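Local atomic coordinates of elastinolytic metalloprotease (Pseudoalteromonas sp. CF6-2, PDB entry 6IK4), a protein that probably acts as a zinc-dependent metalloendopeptidase of the M23 family, named for breakdown of elastin and linked to bacterial peptidoglycan, this chain carrying the M23 peptidase part. Residues A[13-18]-A[98-103]; A[35-40]-A[45-50]; A[154-159]-A[165-170]. All coordinates share one frame; numbering follows the deposited sequence.

Contact 1 (A[13-18]-A[98-103])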
loop_
_atom_site.group_PDB
_atom_site.type_symbol
_atom_site.label_atom_id
_atom_site.label_comp_id
_atom_site.label_asym_id
_atom_site.label_seq_id
_atom_site.Cartn_x
_atom_site.Cartn_y
_atom_site.Cartn_z
ATOM N N TYR A 13 -2.631 15.357 3.991
ATOM C CA TYR A 13 -2.200 15.252 2.604
ATOM C C TYR A 13 -3.032 14.201 1.874
ATOM O O TYR A 13 -3.673 13.357 2.497
ATOM C CB TYR A 13 -0.712 14.901 2.524
ATOM C CG TYR A 13 0.177 16.033 2.984
ATOM C CD1 TYR A 13 0.254 16.388 4.327
ATOM C CD2 TYR A 13 0.926 16.760 2.066
ATOM C CE1 TYR A 13 1.056 17.430 4.742
ATOM C CE2 TYR A 13 1.729 17.803 2.467
ATOM C CZ TYR A 13 1.791 18.134 3.806
ATOM O OH TYR A 13 2.595 19.180 4.209
ATOM N N TYR A 14 -3.033 14.268 0.538
ATOM C CA TYR A 14 -3.725 13.252 -0.253
ATOM C C TYR A 14 -2.773 12.617 -1.257
ATOM O O TYR A 14 -1.893 13.289 -1.805
ATOM C CB TYR A 14 -4.933 13.824 -0.991
ATOM C CG TYR A 14 -4.570 14.771 -2.120
ATOM C CD1 TYR A 14 -4.305 14.294 -3.406
ATOM C CD2 TYR A 14 -4.487 16.143 -1.902
ATOM C CE1 TYR A 14 -3.966 15.162 -4.444
ATOM C CE2 TYR A 14 -4.152 17.015 -2.933
ATOM C CZ TYR A 14 -3.900 16.515 -4.199
ATOM O OH TYR A 14 -3.562 17.369 -5.221
ATOM N N TRP A 15 -2.923 11.307 -1.444
ATOM C CA TRP A 15 -2.409 10.573 -2.588
ATOM C C TRP A 15 -3.612 10.009 -3.340
ATOM O O TRP A 15 -4.767 10.340 -3.032
ATOM C CB TRP A 15 -1.461 9.450 -2.164
ATOM C CG TRP A 15 -0.116 9.848 -1.608
ATOM C CD1 TRP A 15 0.265 11.068 -1.122
ATOM C CD2 TRP A 15 1.020 8.986 -1.471
ATOM N NE1 TRP A 15 1.580 11.013 -0.683
ATOM C CE2 TRP A 15 2.062 9.746 -0.893
ATOM C CE3 TRP A 15 1.253 7.642 -1.783
ATOM C CZ2 TRP A 15 3.317 9.205 -0.624
ATOM C CZ3 TRP A 15 2.497 7.101 -1.511
ATOM C CH2 TRP A 15 3.519 7.886 -0.941
ATOM N N TYR A 16 -3.336 9.147 -4.321
ATOM C CA TYR A 16 -4.362 8.483 -5.117
ATOM C C TYR A 16 -4.239 6.976 -4.965
ATOM O O TYR A 16 -3.134 6.442 -4.854
ATOM C CB TYR A 16 -4.240 8.811 -6.603
ATOM C CG TYR A 16 -4.265 10.282 -6.916
ATOM C CD1 TYR A 16 -5.473 10.950 -7.105
ATOM C CD2 TYR A 16 -3.086 10.997 -7.060
ATOM C CE1 TYR A 16 -5.498 12.310 -7.410
ATOM C CE2 TYR A 16 -3.102 12.354 -7.373
ATOM C CZ TYR A 16 -4.304 12.998 -7.542
ATOM O OH TYR A 16 -4.317 14.341 -7.852
ATOM N N SER A 17 -5.381 6.292 -5.007
ATOM C CA SER A 17 -5.413 4.840 -4.979
ATOM C C SER A 17 -6.163 4.309 -6.189
ATOM O O SER A 17 -7.152 4.903 -6.630
ATOM C CB SER A 17 -6.090 4.307 -3.703
ATOM O OG SER A 17 -6.099 2.877 -3.702
ATOM N N GLY A 18 -5.698 3.170 -6.702
ATOM C CA GLY A 18 -6.470 2.373 -7.631
ATOM C C GLY A 18 -7.375 1.408 -6.895
ATOM O O GLY A 18 -7.511 1.446 -5.670
ATOM N N GLY A 98 11.320 4.035 2.809
ATOM C CA GLY A 98 11.956 4.063 1.510
ATOM C C GLY A 98 11.098 4.914 0.594
ATOM O O GLY A 98 10.097 5.494 1.011
ATOM N N ARG A 99 11.521 4.997 -0.659
ATOM C CA ARG A 99 10.706 5.632 -1.693
ATOM C C ARG A 99 10.065 4.550 -2.547
ATOM O O ARG A 99 10.564 3.427 -2.615
ATOM C CB ARG A 99 11.551 6.555 -2.586
ATOM C CG ARG A 99 12.129 7.759 -1.876
ATOM C CD ARG A 99 13.149 8.508 -2.742
ATOM N NE ARG A 99 12.599 8.949 -4.024
ATOM C CZ ARG A 99 13.317 9.537 -4.985
ATOM N NH1 ARG A 99 14.617 9.764 -4.812
ATOM N NH2 ARG A 99 12.736 9.910 -6.120
ATOM N N TYR A 100 8.952 4.872 -3.212
ATOM C CA TYR A 100 8.584 3.976 -4.296
ATOM C C TYR A 100 9.406 4.379 -5.506
ATOM O O TYR A 100 9.745 5.551 -5.677
ATOM C CB TYR A 100 7.076 3.919 -4.591
ATOM C CG TYR A 100 6.287 5.142 -5.021
ATOM C CD1 TYR A 100 6.390 5.669 -6.309
ATOM C CD2 TYR A 100 5.332 5.688 -4.167
ATOM C CE1 TYR A 100 5.616 6.764 -6.700
ATOM C CE2 TYR A 100 4.554 6.764 -4.549
ATOM C CZ TYR A 100 4.694 7.293 -5.814
ATOM O OH TYR A 100 3.913 8.369 -6.175
ATOM N N ALA A 101 9.802 3.377 -6.284
ATOM C CA ALA A 101 10.879 3.536 -7.248
ATOM C C ALA A 101 10.475 4.464 -8.383
ATOM O O ALA A 101 9.367 4.373 -8.913
ATOM C CB ALA A 101 11.274 2.176 -7.812
ATOM N N ASN A 102 11.387 5.360 -8.755
ATOM C CA ASN A 102 11.201 6.209 -9.925
ATOM C C ASN A 102 11.895 5.646 -11.162
ATOM O O ASN A 102 11.923 6.311 -12.203
ATOM C CB ASN A 102 11.679 7.636 -9.623
ATOM C CG ASN A 102 13.195 7.814 -9.776
ATOM O OD1 ASN A 102 13.964 6.853 -9.753
ATOM N ND2 ASN A 102 13.618 9.059 -9.927
ATOM N N SER A 103 12.440 4.432 -11.084
ATOM C CA SER A 103 13.017 3.783 -12.251
ATOM C C SER A 103 12.369 2.420 -12.456
ATOM O O SER A 103 12.071 1.702 -11.496
ATOM C CB SER A 103 14.546 3.661 -12.132
ATOM O OG SER A 103 14.921 2.554 -11.344
#
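Trp15 and Tyr100 meet ring against ring, and this single pair carries the whole contact between strand 14-17 and the end of strand 96-100, both of them members of the large antiparallel sheet of this M23 peptidase. It is an offset T-shaped pair: the edge of Tyr100 is turned toward the face of the six-membered ring of Trp15, the two planes stand at 86°, and the centroids are 5.7 Å apart. The closest approach is Tyr100 CE2 to Trp15 CZ3 at 3.7 Å, with CH2 of the indole only slightly farther from the same CE2. The two side chains run past each other, pointing opposite ways, and bridge backbones that stay well apart: the CA atoms of Trp15 and Tyr100 are separated by 12.9 Å. Large aromatic side chains suit such a span, since both must reach far from their backbones to meet. In Tyr100 the ring carbon CG is lodged between the backbone N and the carbonyl carbon (chi1 61°), which sends the ring out toward the tryptophan.

The apolar setting continues around the pair. Trp9 stacks on Trp15, and Pro47 touches both rings.

The polar part belongs to Tyr100. Its OH is hydrogen-bonded to the backbone N of Asn37, so the ring is held at its far end.

The side chain of Tyr100 lies about 5 Å from those of His79 and His118, the predicted proton donor/acceptor residues, and about 11 Å from the zinc ion. The chemistry thus pairs a buried edge-to-face contact, without a hydrogen bond between the two residues, with a tyrosine whose hydroxyl is tied down, which is likely to keep the ring in one orientation close to the predicted active-site histidines.

Contact 2 (A[35-40]-A[45-50])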
loop_
_atom_site.group_PDB
_atom_site.type_symbol
_atom_site.label_atom_id
_atom_site.label_comp_id
_atom_site.label_asym_id
_atom_site.label_seq_id
_atom_site.Cartn_x
_atom_site.Cartn_y
_atom_site.Cartn_z
ATOM N N PHE A 35 -0.832 2.814 -4.651
ATOM C CA PHE A 35 -0.873 4.213 -4.229
ATOM C C PHE A 35 0.176 5.028 -4.976
ATOM O O PHE A 35 1.310 4.572 -5.148
ATOM C CB PHE A 35 -0.570 4.375 -2.735
ATOM C CG PHE A 35 -1.579 3.759 -1.810
ATOM C CD1 PHE A 35 -2.938 3.945 -2.001
ATOM C CD2 PHE A 35 -1.153 3.010 -0.731
ATOM C CE1 PHE A 35 -3.855 3.402 -1.128
ATOM C CE2 PHE A 35 -2.059 2.446 0.145
ATOM C CZ PHE A 35 -3.414 2.643 -0.044
ATOM N N ASN A 36 -0.173 6.259 -5.361
ATOM C CA ASN A 36 0.844 7.177 -5.873
ATOM C C ASN A 36 0.409 8.609 -5.591
ATOM O O ASN A 36 -0.784 8.889 -5.458
ATOM C CB ASN A 36 1.101 6.953 -7.370
ATOM C CG ASN A 36 0.073 7.652 -8.265
ATOM O OD1 ASN A 36 0.275 8.790 -8.686
ATOM N ND2 ASN A 36 -1.027 6.963 -8.567
ATOM N N ASN A 37 1.378 9.521 -5.486
ATOM C CA ASN A 37 1.042 10.900 -5.146
ATOM C C ASN A 37 0.972 11.812 -6.363
ATOM O O ASN A 37 0.930 13.033 -6.200
ATOM C CB ASN A 37 2.037 11.469 -4.125
ATOM C CG ASN A 37 3.367 11.869 -4.745
ATOM O OD1 ASN A 37 3.747 11.400 -5.823
ATOM N ND2 ASN A 37 4.102 12.739 -4.042
ATOM N N GLY A 38 0.981 11.256 -7.573
ATOM C CA GLY A 38 0.873 12.094 -8.754
ATOM C C GLY A 38 2.138 12.828 -9.144
ATOM O O GLY A 38 2.062 13.851 -9.836
ATOM N N SER A 39 3.310 12.328 -8.742
ATOM C CA SER A 39 4.553 13.037 -9.022
ATOM C C SER A 39 4.964 12.955 -10.488
ATOM O O SER A 39 5.820 13.736 -10.915
ATOM C CB SER A 39 5.688 12.493 -8.148
ATOM O OG SER A 39 6.168 11.256 -8.656
ATOM N N GLY A 40 4.406 12.021 -11.261
ATOM C CA GLY A 40 4.733 11.912 -12.669
ATOM C C GLY A 40 5.159 10.501 -13.030
ATOM O O GLY A 40 4.882 9.541 -12.304
ATOM N N ASN A 45 10.190 12.810 -9.292
ATOM C CA ASN A 45 10.602 12.925 -7.894
ATOM C C ASN A 45 9.589 12.169 -7.029
ATOM O O ASN A 45 8.680 12.745 -6.425
ATOM C CB ASN A 45 10.714 14.398 -7.521
ATOM C CG ASN A 45 11.012 14.618 -6.061
ATOM O OD1 ASN A 45 11.847 13.930 -5.467
ATOM N ND2 ASN A 45 10.329 15.595 -5.465
ATOM N N THR A 46 9.753 10.845 -6.977
ATOM C CA THR A 46 8.791 10.004 -6.258
ATOM C C THR A 46 8.930 10.170 -4.743
ATOM O O THR A 46 10.027 10.414 -4.233
ATOM C CB THR A 46 8.973 8.539 -6.640
ATOM O OG1 THR A 46 10.351 8.164 -6.502
ATOM C CG2 THR A 46 8.507 8.293 -8.071
ATOM N N PRO A 47 7.828 10.039 -3.998
ATOM C CA PRO A 47 7.849 10.358 -2.567
ATOM C C PRO A 47 8.351 9.199 -1.717
ATOM O O PRO A 47 8.478 8.060 -2.168
ATOM C CB PRO A 47 6.377 10.644 -2.255
ATOM C CG PRO A 47 5.650 9.711 -3.193
ATOM C CD PRO A 47 6.456 9.781 -4.475
ATOM N N TRP A 48 8.609 9.520 -0.449
ATOM C CA TRP A 48 8.863 8.504 0.558
ATOM C C TRP A 48 7.541 7.931 1.056
ATOM O O TRP A 48 6.514 8.624 1.091
ATOM C CB TRP A 48 9.670 9.087 1.725
ATOM C CG TRP A 48 11.045 9.537 1.294
ATOM C CD1 TRP A 48 11.367 10.724 0.703
ATOM C CD2 TRP A 48 12.266 8.789 1.384
ATOM N NE1 TRP A 48 12.715 10.765 0.422
ATOM C CE2 TRP A 48 13.291 9.591 0.833
ATOM C CE3 TRP A 48 12.592 7.520 1.876
ATOM C CZ2 TRP A 48 14.622 9.165 0.767
ATOM C CZ3 TRP A 48 13.921 7.093 1.802
ATOM C CH2 TRP A 48 14.917 7.919 1.256
ATOM N N VAL A 49 7.579 6.651 1.431
ATOM C CA VAL A 49 6.408 5.893 1.872
ATOM C C VAL A 49 6.543 5.659 3.371
ATOM O O VAL A 49 7.600 5.213 3.835
ATOM C CB VAL A 49 6.298 4.556 1.114
ATOM C CG1 VAL A 49 5.062 3.773 1.550
ATOM C CG2 VAL A 49 6.255 4.785 -0.402
ATOM N N GLN A 50 5.485 5.957 4.129
ATOM C CA GLN A 50 5.493 5.805 5.581
ATOM C C GLN A 50 4.913 4.452 5.984
ATOM O O GLN A 50 3.978 3.951 5.357
ATOM C CB GLN A 50 4.674 6.912 6.257
ATOM C CG GLN A 50 5.211 8.320 6.014
ATOM C CD GLN A 50 4.271 9.396 6.510
ATOM O OE1 GLN A 50 3.373 9.138 7.319
ATOM N NE2 GLN A 50 4.471 10.617 6.024
HETATM O O HOH W 1 6.822 13.725 -4.681
HETATM O O HOH W 2 8.802 15.066 -10.103
#
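The backbones of Ser39 and Thr46 approach to 5.9 Å between their CA atoms, then diverge toward Asn37 and Pro47, so the two segments meet as loops and not as paired strands. Segment 35-40 leaves strand 32-36 of the M23 beta-sheet through an Asx turn, in which Asn36 OD1 accepts from Gly38 N at 2.8 Å; Gly38 has a positive phi of 77°, a conformation glycine adopts easily.

The main side-chain contact lays Pro47 over the amide of Asn37. The two come from opposite directions, and one rim of the proline ring follows the amide: CB beside ND2, CG over the middle, and CD nearest OD1. That last pair, Pro47 CD and Asn37 OD1, is 3.4 Å apart. The first torsion of Asn37, 77°, turns its amide back over its own loop, where OD1 also takes a weak bond from Ser39 N. A proline suits this place because it offers a rigid apolar surface and has no N-H to satisfy.

Ser39 is small enough to let the loops close in. Its CB is 3.5 Å from Asn45 O, its OG lies alongside CA and CG2 of Thr46, and that hydroxyl is hydrogen-bonded to Ser44 OG. Thr46 spends its own hydroxyl on Tyr100 O and Arg99 NH2.

Two waters bridge the segments. One molecule accepts from Asn45 N and donates, weakly, to Ser39 O. Another takes a hydrogen from Asn37 ND2 at 3.0 Å and gives one to Asn45 O at 2.7 Å.

Contact 3 (A[154-159]-A[165-170])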
loop_
_atom_site.group_PDB
_atom_site.type_symbol
_atom_site.label_atom_id
_atom_site.label_comp_id
_atom_site.label_asym_id
_atom_site.label_seq_id
_atom_site.Cartn_x
_atom_site.Cartn_y
_atom_site.Cartn_z
ATOM N N ASN A 154 -19.310 2.468 -7.696
ATOM C CA ASN A 154 -20.391 1.764 -7.019
ATOM C C ASN A 154 -19.924 0.461 -6.393
ATOM O O ASN A 154 -20.582 -0.038 -5.473
ATOM C CB ASN A 154 -21.541 1.491 -7.991
ATOM C CG ASN A 154 -22.219 2.757 -8.442
ATOM O OD1 ASN A 154 -22.287 3.054 -9.638
ATOM N ND2 ASN A 154 -22.714 3.529 -7.482
ATOM N N ASN A 155 -18.801 -0.086 -6.860
ATOM C CA ASN A 155 -18.252 -1.344 -6.363
ATOM C C ASN A 155 -17.053 -1.154 -5.444
ATOM O O ASN A 155 -16.932 -1.859 -4.433
ATOM C CB ASN A 155 -17.816 -2.237 -7.531
ATOM C CG ASN A 155 -18.899 -2.408 -8.577
ATOM O OD1 ASN A 155 -20.063 -2.141 -8.316
ATOM N ND2 ASN A 155 -18.513 -2.854 -9.766
ATOM N N PHE A 156 -16.133 -0.260 -5.802
ATOM C CA PHE A 156 -14.913 -0.046 -5.032
ATOM C C PHE A 156 -14.887 1.382 -4.516
ATOM O O PHE A 156 -15.068 2.323 -5.300
ATOM C CB PHE A 156 -13.652 -0.289 -5.864
ATOM C CG PHE A 156 -12.399 0.138 -5.148
ATOM C CD1 PHE A 156 -11.847 -0.680 -4.164
ATOM C CD2 PHE A 156 -11.824 1.382 -5.392
ATOM C CE1 PHE A 156 -10.712 -0.277 -3.466
ATOM C CE2 PHE A 156 -10.688 1.793 -4.696
ATOM C CZ PHE A 156 -10.139 0.961 -3.729
ATOM N N TYR A 157 -14.608 1.545 -3.219
ATOM C CA TYR A 157 -14.442 2.884 -2.658
ATOM C C TYR A 157 -13.875 2.792 -1.246
ATOM O O TYR A 157 -13.820 1.719 -0.637
ATOM C CB TYR A 157 -15.762 3.655 -2.640
ATOM C CG TYR A 157 -16.889 2.900 -1.970
ATOM C CD1 TYR A 157 -17.109 3.007 -0.603
ATOM C CD2 TYR A 157 -17.734 2.084 -2.709
ATOM C CE1 TYR A 157 -18.147 2.308 0.029
ATOM C CE2 TYR A 157 -18.780 1.379 -2.096
ATOM C CZ TYR A 157 -18.981 1.503 -0.732
ATOM O OH TYR A 157 -20.003 0.813 -0.129
ATOM N N PHE A 158 -13.430 3.947 -0.751
ATOM C CA PHE A 158 -13.103 4.177 0.647
ATOM C C PHE A 158 -14.222 5.012 1.258
ATOM O O PHE A 158 -14.635 6.013 0.669
ATOM C CB PHE A 158 -11.780 4.931 0.781
ATOM C CG PHE A 158 -10.618 4.262 0.120
ATOM C CD1 PHE A 158 -10.374 4.434 -1.236
ATOM C CD2 PHE A 158 -9.739 3.478 0.862
ATOM C CE1 PHE A 158 -9.285 3.824 -1.846
ATOM C CE2 PHE A 158 -8.649 2.866 0.253
ATOM C CZ PHE A 158 -8.414 3.051 -1.097
ATOM N N GLU A 159 -14.698 4.630 2.441
ATOM C CA GLU A 159 -15.834 5.324 3.045
ATOM C C GLU A 159 -15.458 5.836 4.434
ATOM O O GLU A 159 -15.007 5.065 5.284
ATOM C CB GLU A 159 -17.047 4.394 3.121
ATOM C CG GLU A 159 -18.345 5.112 3.409
ATOM C CD GLU A 159 -19.411 4.179 3.944
ATOM O OE1 GLU A 159 -19.821 3.249 3.217
ATOM O OE2 GLU A 159 -19.834 4.370 5.103
ATOM N N THR A 165 -14.825 8.027 -1.178
ATOM C CA THR A 165 -13.747 8.469 -2.050
ATOM C C THR A 165 -13.454 7.349 -3.034
ATOM O O THR A 165 -13.232 6.209 -2.622
ATOM C CB THR A 165 -12.497 8.825 -1.235
ATOM O OG1 THR A 165 -12.799 9.916 -0.357
ATOM C CG2 THR A 165 -11.334 9.227 -2.144
ATOM N N CYS A 166 -13.491 7.657 -4.327
ATOM C CA CYS A 166 -13.304 6.625 -5.334
ATOM C C CYS A 166 -11.829 6.464 -5.683
ATOM O O CYS A 166 -10.973 7.280 -5.316
ATOM C CB CYS A 166 -14.088 6.949 -6.603
ATOM S SG CYS A 166 -15.759 7.562 -6.332
ATOM N N ALA A 167 -11.545 5.405 -6.434
ATOM C CA ALA A 167 -10.228 5.262 -7.024
ATOM C C ALA A 167 -9.908 6.479 -7.879
ATOM O O ALA A 167 -10.795 7.102 -8.478
ATOM C CB ALA A 167 -10.156 4.003 -7.886
ATOM N N TRP A 168 -8.626 6.820 -7.921
ATOM C CA TRP A 168 -8.120 7.891 -8.775
ATOM C C TRP A 168 -8.713 9.248 -8.412
ATOM O O TRP A 168 -8.811 10.138 -9.258
ATOM C CB TRP A 168 -8.348 7.569 -10.262
ATOM C CG TRP A 168 -7.919 6.180 -10.551
ATOM C CD1 TRP A 168 -8.680 5.162 -11.055
ATOM C CD2 TRP A 168 -6.639 5.621 -10.260
ATOM N NE1 TRP A 168 -7.938 4.008 -11.107
ATOM C CE2 TRP A 168 -6.682 4.265 -10.628
ATOM C CE3 TRP A 168 -5.459 6.139 -9.717
ATOM C CZ2 TRP A 168 -5.586 3.431 -10.505
ATOM C CZ3 TRP A 168 -4.376 5.309 -9.576
ATOM C CH2 TRP A 168 -4.446 3.967 -9.966
ATOM N N ARG A 169 -9.064 9.443 -7.155
ATOM C CA ARG A 169 -9.497 10.736 -6.631
ATOM C C ARG A 169 -8.689 11.057 -5.358
ATOM O O ARG A 169 -8.289 10.165 -4.705
ATOM C CB ARG A 169 -10.972 10.765 -6.294
ATOM C CG ARG A 169 -11.852 10.293 -7.406
ATOM C CD ARG A 169 -13.066 11.156 -7.488
ATOM N NE ARG A 169 -14.200 10.602 -6.798
ATOM C CZ ARG A 169 -15.459 10.976 -7.052
ATOM N NH1 ARG A 169 -16.487 10.431 -6.402
ATOM N NH2 ARG A 169 -15.719 11.927 -7.943
ATOM N N PRO A 170 -8.473 12.332 -5.030
ATOM C CA PRO A 170 -7.683 12.666 -3.840
ATOM C C PRO A 170 -8.193 11.947 -2.603
ATOM O O PRO A 170 -9.346 12.111 -2.189
ATOM C CB PRO A 170 -7.859 14.185 -3.722
ATOM C CG PRO A 170 -8.115 14.631 -5.130
ATOM C CD PRO A 170 -8.926 13.540 -5.748
HETATM O O HOH W 3 -13.697 3.754 -7.301
#
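Phe158 and Thr165 form an antiparallel hydrogen-bonded pair of a beta-hairpin, the one made by strands 157-160 and 163-165 at one side of the four-stranded antiparallel sheet, where 163-165 is an outermost strand within this chain. Both backbone bonds are nearly straight: Phe158 N gives to Thr165 O at 2.9 Å with an N-H...O angle of 176°, and Thr165 N to Phe158 O at 2.7 Å. Around Thr165 O gather CB of Tyr157 and the edge of the Phe158 ring, with Thr165 O near the ring plane and 3.6 Å from Phe158 CD1. The beta-branched threonine suits an extended strand, and its side chain shares a sheet face with Phe158.

Past the pair the segments separate, and Phe156 reaches across to Ala167. With CG anti to the backbone N (chi1 171°), its ring swings inward until CE2 is 3.9 Å from Ala167 CB. Replacing Phe156 by an alanine would probably open a gap beside Ala167 and take away an apolar neighbour of Leu33 and Ala20.

Farther out, Tyr140 and Ile142 of strand 140-143 pack on Phe158, while Tyr157 has a cation-pi partner in Arg164. The type II turn from Cys166 to Arg169 folds the outgoing chain, and the disulfide from Cys166 to Cys153 staples it near the hairpin's start. A water donates to Phe156 O and accepts from Ala167 N, both at 2.8 Å.

How the contacts relate
From the N terminus, strand 14-17 opens the loop that contact 1 closes at 98-103, a span of 79 residues holding much of the main sheet. Contact 2 is nested inside it, closing a short loop between 35-40 and 45-50. Their centres are about 3 Å apart, so the two contacts occupy almost the same place: strand 14-17 pairs with 32-36, and 96-100 with 48-50, so together they draw two regions of one sheet toward each other. Contact 3 follows in series and closes the short loop between 154-159 and 165-170, whose hairpin belongs to the smaller sheet. It returns to strand 14-17 through Trp168 N, 2.7 Å from Ser17 O.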